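Local coordinates for putative flavoprotein (Bacteroides eggerthii, PDB 4ICI), which binds flavin mononucleotide in a flavodoxin-like fold and probably takes part in electron transfer, although its reaction and partners are not established, at residues L17-S22 with Y43-A48; R29-L34 with V121-S126; V91-P96 with R104-F109. One frame throughout, in Å; residues are numbered along the deposited sequence.

All three contacts lie in the core of one flavodoxin-like domain and meet at its parallel sheet. Interaction 1 lies within the sheet: neighbouring strands are joined by backbone hydrogen bonds, and one tyrosine–proline pair reaches a more open place on the helix 26-38 side. Interactions 2 and 3 instead lay a helix on the sheet by apolar contacts, helix 26-38 on one face and helix 104-112 on the other. Strand 90-96 of interaction 3 stands between strand 16-20 of interaction 1 and strand 119-125 of interaction 2, bonded to both. Polar side-chain bonding to the cofactor appears at or just past the C-terminal ends of the strands, where S22 and T125 bond the flavin mononucleotide.

Interaction 1 (L17-S22 with Y43-A48); sequences LVAYFS and YPIAPA. With FMN (flavin mononucleotide), chain B; EDO (1,2-ethanediol), chain E; EDO (1,2-ethanediol), chain G.
Y20 and P44 meet side by side on neighbouring parallel strands. The tyrosine CG stands between the backbone N and the carbonyl carbon (chi1 69°). Beyond CB and CG, Y20 CD1 lies 3.7 Å from Y43 O, and Y20 CE1 comes to 3.8 Å from P44 CA, which sits over one ring face, offset toward the rim, in a CH-pi contact. On the other side of the ring, Y20 CE2 has C1 of a 1,2-ethanediol, probably from the crystallisation liquor, at its edge. At the tip, Y20 OH is 3.3 Å from P44 CG. The compact proline suits this place: CA lies over the ring, while CB and CG line the hydroxyl end. Its lack of an N-H costs the ladder nothing, since the bonds to 17-22 use the N-H groups of Y43 and I45.

That ladder has three rungs: Y43 N to V18 O, Y20 N to Y43 O, and I45 N to Y20 O, the last at 2.7 Å and nearly straight (173°). On the other face of the sheet small A19 offers CB to the edge of the Y43 ring, 3.9 Å from Y43 CD2, while L17 CD1 packs on Y43 CB. The Y43 hydroxyl is bonded to S80 O.

Past the strands, a second ethanediol bridges S22 N and I45 O. The contact thus closes a beta-alpha-beta unit through backbone bonding, and S22 OG at its end binds FMN O2P at 2.6 Å.

Interaction 2 (R29-L34 with V121-S126); sequences RAAEKL and VPFATS. With FMN (flavin mononucleotide), chain B.
The helix that follows the phosphate-binding loop of a flavodoxin-like fold packs here, through A30, A31 and L34, on F123 and T125 of strand 119-125. F123 carries most of the contact. Its CG lies between the backbone N and the carbonyl carbon (chi1 69°), and its ring reaches toward the helix. L34 meets it tip to tip: L34 CD2 sits over one face, offset toward the rim, 3.9 Å from the F123 ring centroid, a CH-pi contact. A31 comes instead at the edge, with CB 3.8 Å from F123 CZ. Two small alanines let the helix lie close, the axes of the short segments approaching to 9.2 Å, while the longer leucine extends to the ring.

Toward the cofactor, A30 CB touches T125 CG2 at 3.8 Å. Threonine suits this place because its two branches do different work: the methyl packs on the helix, while T125 OG1 divides its bonding between FMN O4', at 2.7 Å, and T27 OG1. S126, next along, has CA 3.3 Å from FMN O2'.

The side chains of 29-34 meet the strand by apolar contacts alone, so they depend on shape and on exclusion of water; the polar link to the same helix comes earlier, from T27 near its start.

Interaction 3 (V91-P96 with R104-F109); sequences VFIGYP and RIINTF. With FMN (flavin mononucleotide), chain B.
I106 presents its branches to the strand in separate directions, and I93 and Y95 receive them. Toward I93 the two isoleucines slide past each other in opposite directions, CG2 against CG2 at 3.8 Å. Toward Y95 the side chains cross at about a right angle, with I106 CG1 3.8 Å from the tyrosine CB. The CD1 of I106, turned by a chi2 of -54°, meets the backbone O of G94 at 3.7 Å; a side chain on this glycine would in any case have pointed away from the helix. The tyrosine hydroxyl lies beyond the contact and is hydrogen-bonded to S134 OG.

One helical turn on, F109 has CG anti to its backbone N (chi1 171°), and its ring offers an edge to the strand. I93 CD1 lies near the ring plane, 3.9 Å from F109 CE2, and V91 CG1 approaches F109 CZ more loosely at 4.3 Å. I93 therefore touches both helix residues, one branch for each, which suits a beta-branched residue on a strand. The F109 ring also packs on A19 of strand 16-20 and meets the ring of H113.

The segment axes are 9.5 Å apart and run nearly antiparallel, at 159°. P96 ends the strand with CB 3.3 Å from FMN O5'. A parallel strand leading to the cofactor and a helix returning across the sheet form the first half of a beta-alpha-beta crossover, the repeating element of the flavodoxin-like fold.

Interaction 1 (L17-S22 with Y43-A48)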
loop_
_atom_site.group_PDB
_atom_site.type_symbol
_atom_site.label_atom_id
_atom_site.label_comp_id
_atom_site.label_asym_id
_atom_site.label_seq_id
_atom_site.Cartn_x
_atom_site.Cartn_y
_atom_site.Cartn_z
ATOM N N LEU A 17 -11.712 -1.032 -3.206
ATOM C CA LEU A 17 -10.937 0.134 -2.834
ATOM C C LEU A 17 -9.475 -0.077 -3.142
ATOM O O LEU A 17 -8.928 -1.166 -2.888
ATOM C CB LEU A 17 -11.073 0.394 -1.339
ATOM C CG LEU A 17 -10.399 1.646 -0.780
ATOM C CD1 LEU A 17 -11.027 2.920 -1.381
ATOM C CD2 LEU A 17 -10.443 1.637 0.742
ATOM N N VAL A 18 -8.870 0.961 -3.722
ATOM C CA VAL A 18 -7.431 1.038 -3.943
ATOM C C VAL A 18 -6.904 2.108 -2.986
ATOM O O VAL A 18 -7.016 3.301 -3.266
ATOM C CB VAL A 18 -7.071 1.295 -5.431
ATOM C CG1 VAL A 18 -5.570 1.370 -5.636
ATOM C CG2 VAL A 18 -7.735 0.267 -6.371
ATOM N N ALA A 19 -6.378 1.659 -1.859
ATOM C CA ALA A 19 -5.747 2.543 -0.881
ATOM C C ALA A 19 -4.260 2.597 -1.184
ATOM O O ALA A 19 -3.661 1.578 -1.537
ATOM C CB ALA A 19 -6.007 2.027 0.565
ATOM N N TYR A 20 -3.654 3.774 -1.050
ATOM C CA TYR A 20 -2.243 3.878 -1.345
ATOM C C TYR A 20 -1.586 5.033 -0.642
ATOM O O TYR A 20 -2.223 6.080 -0.433
ATOM C CB TYR A 20 -1.993 3.972 -2.872
ATOM C CG TYR A 20 -2.473 5.276 -3.440
ATOM C CD1 TYR A 20 -3.815 5.482 -3.773
ATOM C CD2 TYR A 20 -1.608 6.345 -3.550
ATOM C CE1 TYR A 20 -4.251 6.707 -4.263
ATOM C CE2 TYR A 20 -2.035 7.552 -4.017
ATOM C CZ TYR A 20 -3.360 7.733 -4.376
ATOM O OH TYR A 20 -3.788 8.966 -4.854
ATOM N N PHE A 21 -0.316 4.830 -0.325
ATOM C CA PHE A 21 0.574 5.899 0.099
ATOM C C PHE A 21 1.574 6.156 -1.029
ATOM O O PHE A 21 2.115 5.225 -1.640
ATOM C CB PHE A 21 1.316 5.466 1.371
ATOM C CG PHE A 21 2.457 6.379 1.771
ATOM C CD1 PHE A 21 2.236 7.706 2.066
ATOM C CD2 PHE A 21 3.733 5.892 1.856
ATOM C CE1 PHE A 21 3.276 8.525 2.406
ATOM C CE2 PHE A 21 4.774 6.708 2.208
ATOM C CZ PHE A 21 4.538 8.042 2.480
ATOM N N SER A 22 1.806 7.435 -1.308
ATOM C CA SER A 22 2.787 7.840 -2.291
ATOM C C SER A 22 3.462 9.106 -1.801
ATOM O O SER A 22 2.787 10.101 -1.511
ATOM C CB SER A 22 2.115 8.087 -3.625
ATOM O OG SER A 22 3.066 8.395 -4.642
ATOM N N TYR A 43 -8.306 5.748 -2.498
ATOM C CA TYR A 43 -8.159 6.413 -1.220
ATOM C C TYR A 43 -6.666 6.716 -1.013
ATOM O O TYR A 43 -5.873 5.829 -0.676
ATOM C CB TYR A 43 -8.702 5.548 -0.084
ATOM C CG TYR A 43 -8.314 6.011 1.321
ATOM C CD1 TYR A 43 -8.701 7.250 1.810
ATOM C CD2 TYR A 43 -7.593 5.187 2.150
ATOM C CE1 TYR A 43 -8.334 7.663 3.098
ATOM C CE2 TYR A 43 -7.231 5.598 3.431
ATOM C CZ TYR A 43 -7.600 6.822 3.883
ATOM O OH TYR A 43 -7.234 7.194 5.181
ATOM N N PRO A 44 -6.266 7.985 -1.236
ATOM C CA PRO A 44 -4.925 8.374 -0.891
ATOM C C PRO A 44 -4.765 8.400 0.643
ATOM O O PRO A 44 -5.533 9.058 1.367
ATOM C CB PRO A 44 -4.786 9.769 -1.494
ATOM C CG PRO A 44 -5.932 9.898 -2.509
ATOM C CD PRO A 44 -7.022 9.078 -1.879
ATOM N N ILE A 45 -3.765 7.675 1.123
ATOM C CA ILE A 45 -3.410 7.651 2.542
ATOM C C ILE A 45 -2.508 8.862 2.760
ATOM O O ILE A 45 -1.323 8.813 2.407
ATOM C CB ILE A 45 -2.665 6.344 2.911
ATOM C CG1 ILE A 45 -3.548 5.087 2.633
ATOM C CG2 ILE A 45 -2.206 6.397 4.360
ATOM C CD1 ILE A 45 -2.789 3.735 2.666
ATOM N N ALA A 46 -3.088 9.951 3.280
ATOM C CA ALA A 46 -2.391 11.217 3.374
ATOM C C ALA A 46 -1.778 11.380 4.754
ATOM O O ALA A 46 -2.482 11.337 5.767
ATOM C CB ALA A 46 -3.333 12.401 3.100
ATOM N N PRO A 47 -0.467 11.549 4.819
ATOM C CA PRO A 47 0.132 11.835 6.109
ATOM C C PRO A 47 -0.323 13.167 6.705
ATOM O O PRO A 47 -0.432 14.168 6.004
ATOM C CB PRO A 47 1.613 11.881 5.835
ATOM C CG PRO A 47 1.770 11.925 4.411
ATOM C CD PRO A 47 0.498 11.565 3.728
ATOM N N ALA A 48 -0.553 13.182 8.006
ATOM C CA ALA A 48 -0.869 14.405 8.702
ATOM C C ALA A 48 0.269 15.435 8.586
ATOM O O ALA A 48 0.007 16.638 8.518
ATOM C CB ALA A 48 -1.202 14.112 10.143
HETATM N N1 FMN B . 13.660 1.125 -3.803
HETATM C C2 FMN B . 14.019 -0.200 -3.808
HETATM O O2 FMN B . 14.046 -0.806 -4.877
HETATM N N3 FMN B . 14.356 -0.826 -2.616
HETATM C C4 FMN B . 14.390 -0.162 -1.402
HETATM O O4 FMN B . 14.653 -0.841 -0.392
HETATM C C4A FMN B . 14.059 1.203 -1.401
HETATM N N5 FMN B . 14.102 1.946 -0.201
HETATM C C5A FMN B . 13.723 3.294 -0.253
HETATM C C6 FMN B . 13.720 4.046 0.930
HETATM C C7 FMN B . 13.341 5.364 0.920
HETATM C C7M FMN B . 13.295 6.143 2.201
HETATM C C8 FMN B . 12.941 5.974 -0.257
HETATM C C8M FMN B . 12.542 7.432 -0.264
HETATM C C9 FMN B . 12.951 5.241 -1.436
HETATM C C9A FMN B . 13.322 3.882 -1.452
HETATM N N10 FMN B . 13.320 3.130 -2.637
HETATM C C10 FMN B . 13.680 1.805 -2.607
HETATM C "C1'" FMN B . 12.848 3.757 -3.923
HETATM C "C2'" FMN B . 11.293 3.787 -3.924
HETATM O "O2'" FMN B . 10.694 2.551 -3.617
HETATM C "C3'" FMN B . 10.735 4.160 -5.312
HETATM O "O3'" FMN B . 11.428 5.339 -5.834
HETATM C "C4'" FMN B . 9.186 4.333 -5.340
HETATM O "O4'" FMN B . 8.792 4.238 -6.688
HETATM C "C5'" FMN B . 8.793 5.764 -4.811
HETATM O "O5'" FMN B . 7.391 5.802 -4.868
HETATM P P FMN B . 6.549 7.139 -4.607
HETATM O O1P FMN B . 6.962 8.093 -5.740
HETATM O O2P FMN B . 5.139 6.792 -4.550
HETATM O O3P FMN B . 6.924 7.741 -3.249
HETATM C C1 EDO E . -1.623 11.136 -0.429
HETATM O O1 EDO E . -0.681 12.017 0.204
HETATM C C2 EDO E . -1.054 9.757 -0.810
HETATM O O2 EDO E . -0.053 9.289 0.059
HETATM C C1 EDO G . -1.548 10.888 -4.460
HETATM O O1 EDO G . -2.927 11.250 -4.534
HETATM C C2 EDO G . -0.463 11.876 -4.930
HETATM O O2 EDO G . -0.316 12.128 -6.364
#

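Interaction 2 (R29-L34 with V121-S126)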
loop_
_atom_site.group_PDB
_atom_site.type_symbol
_atom_site.label_atom_id
_atom_site.label_comp_id
_atom_site.label_asym_id
_atom_site.label_seq_id
_atom_site.Cartn_x
_atom_site.Cartn_y
_atom_site.Cartn_z
ATOM N N ARG A 29 0.556 6.953 -9.362
ATOM C CA ARG A 29 0.298 6.662 -10.766
ATOM C C ARG A 29 -0.044 5.193 -10.966
ATOM O O ARG A 29 -0.971 4.868 -11.732
ATOM C CB ARG A 29 1.488 7.094 -11.623
ATOM C CG ARG A 29 1.616 8.623 -11.732
ATOM C CD ARG A 29 2.651 9.124 -12.770
ATOM N NE ARG A 29 3.988 8.521 -12.655
ATOM C CZ ARG A 29 4.978 8.945 -11.861
ATOM N NH1 ARG A 29 4.825 9.993 -11.045
ATOM N NH2 ARG A 29 6.149 8.295 -11.878
ATOM N N ALA A 30 0.662 4.301 -10.260
ATOM C CA ALA A 30 0.336 2.878 -10.296
ATOM C C ALA A 30 -1.087 2.638 -9.774
ATOM O O ALA A 30 -1.877 1.890 -10.362
ATOM C CB ALA A 30 1.357 2.073 -9.482
ATOM N N ALA A 31 -1.410 3.271 -8.660
ATOM C CA ALA A 31 -2.732 3.152 -8.073
ATOM C C ALA A 31 -3.843 3.596 -9.035
ATOM O O ALA A 31 -4.918 3.002 -9.106
ATOM C CB ALA A 31 -2.794 3.945 -6.758
ATOM N N GLU A 32 -3.592 4.706 -9.717
ATOM C CA GLU A 32 -4.571 5.244 -10.675
ATOM C C GLU A 32 -4.840 4.269 -11.814
ATOM O O GLU A 32 -6.008 4.066 -12.194
ATOM C CB GLU A 32 -4.074 6.575 -11.200
ATOM C CG GLU A 32 -5.073 7.328 -12.068
ATOM C CD GLU A 32 -4.577 8.671 -12.524
ATOM O OE1 GLU A 32 -3.601 9.164 -11.923
ATOM O OE2 GLU A 32 -5.176 9.268 -13.454
ATOM N N LYS A 33 -3.774 3.651 -12.323
ATOM C CA LYS A 33 -3.931 2.638 -13.376
ATOM C C LYS A 33 -4.717 1.430 -12.852
ATOM O O LYS A 33 -5.615 0.915 -13.524
ATOM C CB LYS A 33 -2.575 2.172 -13.894
ATOM C CG LYS A 33 -1.758 3.197 -14.650
ATOM C CD LYS A 33 -0.479 2.566 -15.251
ATOM C CE LYS A 33 0.166 3.475 -16.300
ATOM N NZ LYS A 33 1.198 2.763 -17.150
ATOM N N LEU A 34 -4.371 0.972 -11.644
ATOM C CA LEU A 34 -5.088 -0.147 -11.034
ATOM C C LEU A 34 -6.572 0.162 -10.842
ATOM O O LEU A 34 -7.449 -0.618 -11.230
ATOM C CB LEU A 34 -4.412 -0.524 -9.720
ATOM C CG LEU A 34 -5.037 -1.652 -8.923
ATOM C CD1 LEU A 34 -5.180 -2.937 -9.738
ATOM C CD2 LEU A 34 -4.129 -1.903 -7.695
ATOM N N VAL A 121 -4.865 -6.989 -0.635
ATOM C CA VAL A 121 -3.878 -7.287 -1.678
ATOM C C VAL A 121 -2.865 -6.134 -1.748
ATOM O O VAL A 121 -3.252 -5.012 -2.023
ATOM C CB VAL A 121 -4.530 -7.474 -3.058
ATOM C CG1 VAL A 121 -3.478 -8.056 -4.035
ATOM C CG2 VAL A 121 -5.820 -8.321 -3.000
ATOM N N PRO A 122 -1.585 -6.407 -1.458
ATOM C CA PRO A 122 -0.612 -5.313 -1.559
ATOM C C PRO A 122 -0.194 -5.059 -3.004
ATOM O O PRO A 122 -0.260 -5.944 -3.842
ATOM C CB PRO A 122 0.578 -5.832 -0.736
ATOM C CG PRO A 122 0.532 -7.335 -0.943
ATOM C CD PRO A 122 -0.938 -7.680 -1.100
ATOM N N PHE A 123 0.285 -3.863 -3.262
ATOM C CA PHE A 123 0.998 -3.551 -4.486
ATOM C C PHE A 123 2.029 -2.497 -4.194
ATOM O O PHE A 123 1.958 -1.817 -3.166
ATOM C CB PHE A 123 0.035 -3.147 -5.626
ATOM C CG PHE A 123 -0.669 -1.819 -5.440
ATOM C CD1 PHE A 123 -1.829 -1.734 -4.701
ATOM C CD2 PHE A 123 -0.205 -0.682 -6.076
ATOM C CE1 PHE A 123 -2.513 -0.526 -4.556
ATOM C CE2 PHE A 123 -0.889 0.510 -5.968
ATOM C CZ PHE A 123 -2.045 0.579 -5.208
ATOM N N ALA A 124 2.996 -2.326 -5.093
ATOM C CA ALA A 124 4.106 -1.432 -4.783
ATOM C C ALA A 124 4.770 -0.890 -6.012
ATOM O O ALA A 124 4.595 -1.421 -7.116
ATOM C CB ALA A 124 5.150 -2.164 -3.889
ATOM N N THR A 125 5.518 0.182 -5.802
ATOM C CA THR A 125 6.548 0.614 -6.736
ATOM C C THR A 125 7.884 0.650 -6.013
ATOM O O THR A 125 7.937 0.677 -4.783
ATOM C CB THR A 125 6.234 1.979 -7.403
ATOM O OG1 THR A 125 6.330 3.046 -6.469
ATOM C CG2 THR A 125 4.861 1.981 -8.095
ATOM N N SER A 126 8.987 0.608 -6.770
ATOM C CA SER A 126 10.325 0.529 -6.174
ATOM C C SER A 126 11.364 0.960 -7.175
ATOM O O SER A 126 11.081 1.109 -8.382
ATOM C CB SER A 126 10.658 -0.886 -5.732
ATOM O OG SER A 126 10.977 -1.705 -6.849
HETATM N N1 FMN B . 13.660 1.125 -3.803
HETATM C C2 FMN B . 14.019 -0.200 -3.808
HETATM O O2 FMN B . 14.046 -0.806 -4.877
HETATM N N3 FMN B . 14.356 -0.826 -2.616
HETATM C C4 FMN B . 14.390 -0.162 -1.402
HETATM O O4 FMN B . 14.653 -0.841 -0.392
HETATM C C4A FMN B . 14.059 1.203 -1.401
HETATM N N5 FMN B . 14.102 1.946 -0.201
HETATM C C5A FMN B . 13.723 3.294 -0.253
HETATM C C6 FMN B . 13.720 4.046 0.930
HETATM C C7 FMN B . 13.341 5.364 0.920
HETATM C C7M FMN B . 13.295 6.143 2.201
HETATM C C8 FMN B . 12.941 5.974 -0.257
HETATM C C8M FMN B . 12.542 7.432 -0.264
HETATM C C9 FMN B . 12.951 5.241 -1.436
HETATM C C9A FMN B . 13.322 3.882 -1.452
HETATM N N10 FMN B . 13.320 3.130 -2.637
HETATM C C10 FMN B . 13.680 1.805 -2.607
HETATM C "C1'" FMN B . 12.848 3.757 -3.923
HETATM C "C2'" FMN B . 11.293 3.787 -3.924
HETATM O "O2'" FMN B . 10.694 2.551 -3.617
HETATM C "C3'" FMN B . 10.735 4.160 -5.312
HETATM O "O3'" FMN B . 11.428 5.339 -5.834
HETATM C "C4'" FMN B . 9.186 4.333 -5.340
HETATM O "O4'" FMN B . 8.792 4.238 -6.688
HETATM C "C5'" FMN B . 8.793 5.764 -4.811
HETATM O "O5'" FMN B . 7.391 5.802 -4.868
HETATM P P FMN B . 6.549 7.139 -4.607
HETATM O O1P FMN B . 6.962 8.093 -5.740
HETATM O O2P FMN B . 5.139 6.792 -4.550
HETATM O O3P FMN B . 6.924 7.741 -3.249
#

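Interaction 3 (V91-P96 with R104-F109)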
loop_
_atom_site.group_PDB
_atom_site.type_symbol
_atom_site.label_atom_id
_atom_site.label_comp_id
_atom_site.label_asym_id
_atom_site.label_seq_id
_atom_site.Cartn_x
_atom_site.Cartn_y
_atom_site.Cartn_z
ATOM N N VAL A 91 -9.699 -4.694 -0.730
ATOM C CA VAL A 91 -8.899 -3.498 -0.488
ATOM C C VAL A 91 -7.474 -3.782 -0.961
ATOM O O VAL A 91 -6.757 -4.665 -0.434
ATOM C CB VAL A 91 -8.917 -3.082 0.991
ATOM C CG1 VAL A 91 -7.994 -1.856 1.232
ATOM C CG2 VAL A 91 -10.337 -2.785 1.472
ATOM N N PHE A 92 -7.056 -3.095 -2.037
ATOM C CA PHE A 92 -5.665 -3.086 -2.453
ATOM C C PHE A 92 -4.959 -2.042 -1.598
ATOM O O PHE A 92 -5.563 -1.000 -1.295
ATOM C CB PHE A 92 -5.539 -2.723 -3.941
ATOM C CG PHE A 92 -6.078 -3.761 -4.878
ATOM C CD1 PHE A 92 -7.418 -3.760 -5.281
ATOM C CD2 PHE A 92 -5.235 -4.740 -5.356
ATOM C CE1 PHE A 92 -7.899 -4.717 -6.149
ATOM C CE2 PHE A 92 -5.720 -5.728 -6.218
ATOM C CZ PHE A 92 -7.051 -5.691 -6.621
ATOM N N ILE A 93 -3.728 -2.343 -1.187
ATOM C CA ILE A 93 -2.938 -1.444 -0.362
ATOM C C ILE A 93 -1.588 -1.228 -1.029
ATOM O O ILE A 93 -0.773 -2.156 -1.121
ATOM C CB ILE A 93 -2.702 -1.990 1.047
ATOM C CG1 ILE A 93 -4.023 -2.306 1.735
ATOM C CG2 ILE A 93 -1.890 -0.995 1.857
ATOM C CD1 ILE A 93 -3.893 -2.938 3.146
ATOM N N GLY A 94 -1.360 -0.016 -1.555
ATOM C CA GLY A 94 -0.172 0.290 -2.284
ATOM C C GLY A 94 0.796 1.208 -1.574
ATOM O O GLY A 94 0.413 2.072 -0.761
ATOM N N TYR A 95 2.069 1.032 -1.900
ATOM C CA TYR A 95 3.148 1.767 -1.232
ATOM C C TYR A 95 4.419 1.740 -2.065
ATOM O O TYR A 95 4.668 0.803 -2.809
ATOM C CB TYR A 95 3.419 1.210 0.188
ATOM C CG TYR A 95 3.552 -0.304 0.253
ATOM C CD1 TYR A 95 2.431 -1.107 0.423
ATOM C CD2 TYR A 95 4.763 -0.912 0.113
ATOM C CE1 TYR A 95 2.558 -2.499 0.442
ATOM C CE2 TYR A 95 4.895 -2.287 0.135
ATOM C CZ TYR A 95 3.797 -3.076 0.298
ATOM O OH TYR A 95 3.895 -4.462 0.307
ATOM N N PRO A 96 5.300 2.716 -1.838
ATOM C CA PRO A 96 6.676 2.590 -2.280
ATOM C C PRO A 96 7.423 1.633 -1.354
ATOM O O PRO A 96 7.148 1.601 -0.149
ATOM C CB PRO A 96 7.220 3.997 -2.107
ATOM C CG PRO A 96 6.441 4.565 -0.944
ATOM C CD PRO A 96 5.066 3.954 -1.081
ATOM N N ARG A 104 5.867 2.748 7.351
ATOM C CA ARG A 104 5.090 2.532 8.564
ATOM C C ARG A 104 3.687 3.132 8.538
ATOM O O ARG A 104 2.816 2.671 9.266
ATOM C CB ARG A 104 5.853 3.000 9.791
ATOM C CG ARG A 104 7.275 2.462 9.975
ATOM C CD ARG A 104 7.402 0.998 9.933
ATOM N NE ARG A 104 8.756 0.565 10.284
ATOM C CZ ARG A 104 9.173 -0.700 10.207
ATOM N NH1 ARG A 104 8.335 -1.651 9.790
ATOM N NH2 ARG A 104 10.390 -1.013 10.633
ATOM N N ILE A 105 3.452 4.123 7.680
ATOM C CA ILE A 105 2.089 4.640 7.546
ATOM C C ILE A 105 1.106 3.583 7.028
ATOM O O ILE A 105 -0.080 3.662 7.276
ATOM C CB ILE A 105 2.054 5.942 6.682
ATOM C CG1 ILE A 105 0.782 6.767 6.948
ATOM C CG2 ILE A 105 2.280 5.605 5.202
ATOM C CD1 ILE A 105 0.813 8.161 6.345
ATOM N N ILE A 106 1.624 2.558 6.348
ATOM C CA ILE A 106 0.781 1.436 5.950
ATOM C C ILE A 106 0.273 0.678 7.191
ATOM O O ILE A 106 -0.891 0.280 7.246
ATOM C CB ILE A 106 1.506 0.507 4.955
ATOM C CG1 ILE A 106 1.799 1.267 3.644
ATOM C CG2 ILE A 106 0.662 -0.739 4.686
ATOM C CD1 ILE A 106 0.577 1.967 2.944
ATOM N N ASN A 107 1.138 0.514 8.180
ATOM C CA ASN A 107 0.710 -0.056 9.452
ATOM C C ASN A 107 -0.352 0.839 10.122
ATOM O O ASN A 107 -1.348 0.355 10.672
ATOM C CB ASN A 107 1.891 -0.273 10.401
ATOM C CG ASN A 107 2.977 -1.151 9.803
ATOM O OD1 ASN A 107 3.866 -0.667 9.084
ATOM N ND2 ASN A 107 2.913 -2.453 10.088
ATOM N N THR A 108 -0.148 2.166 10.090
ATOM C CA THR A 108 -1.172 3.063 10.647
ATOM C C THR A 108 -2.521 2.849 9.947
ATOM O O THR A 108 -3.566 2.744 10.611
ATOM C CB THR A 108 -0.781 4.536 10.518
ATOM O OG1 THR A 108 0.569 4.679 10.970
ATOM C CG2 THR A 108 -1.750 5.438 11.283
ATOM N N PHE A 109 -2.491 2.720 8.624
ATOM C CA PHE A 109 -3.697 2.480 7.866
ATOM C C PHE A 109 -4.397 1.175 8.268
ATOM O O PHE A 109 -5.614 1.160 8.581
ATOM C CB PHE A 109 -3.406 2.449 6.356
ATOM C CG PHE A 109 -4.585 1.987 5.553
ATOM C CD1 PHE A 109 -5.696 2.797 5.398
ATOM C CD2 PHE A 109 -4.583 0.716 4.943
ATOM C CE1 PHE A 109 -6.800 2.355 4.685
ATOM C CE2 PHE A 109 -5.697 0.295 4.252
ATOM C CZ PHE A 109 -6.786 1.107 4.129
HETATM N N1 FMN B . 13.660 1.125 -3.803
HETATM C C2 FMN B . 14.019 -0.200 -3.808
HETATM O O2 FMN B . 14.046 -0.806 -4.877
HETATM N N3 FMN B . 14.356 -0.826 -2.616
HETATM C C4 FMN B . 14.390 -0.162 -1.402
HETATM O O4 FMN B . 14.653 -0.841 -0.392
HETATM C C4A FMN B . 14.059 1.203 -1.401
HETATM N N5 FMN B . 14.102 1.946 -0.201
HETATM C C5A FMN B . 13.723 3.294 -0.253
HETATM C C6 FMN B . 13.720 4.046 0.930
HETATM C C7 FMN B . 13.341 5.364 0.920
HETATM C C7M FMN B . 13.295 6.143 2.201
HETATM C C8 FMN B . 12.941 5.974 -0.257
HETATM C C8M FMN B . 12.542 7.432 -0.264
HETATM C C9 FMN B . 12.951 5.241 -1.436
HETATM C C9A FMN B . 13.322 3.882 -1.452
HETATM N N10 FMN B . 13.320 3.130 -2.637
HETATM C C10 FMN B . 13.680 1.805 -2.607
HETATM C "C1'" FMN B . 12.848 3.757 -3.923
HETATM C "C2'" FMN B . 11.293 3.787 -3.924
HETATM O "O2'" FMN B . 10.694 2.551 -3.617
HETATM C "C3'" FMN B . 10.735 4.160 -5.312
HETATM O "O3'" FMN B . 11.428 5.339 -5.834
HETATM C "C4'" FMN B . 9.186 4.333 -5.340
HETATM O "O4'" FMN B . 8.792 4.238 -6.688
HETATM C "C5'" FMN B . 8.793 5.764 -4.811
HETATM O "O5'" FMN B . 7.391 5.802 -4.868
HETATM P P FMN B . 6.549 7.139 -4.607
HETATM O O1P FMN B . 6.962 8.093 -5.740
HETATM O O2P FMN B . 5.139 6.792 -4.550
HETATM O O3P FMN B . 6.924 7.741 -3.249
#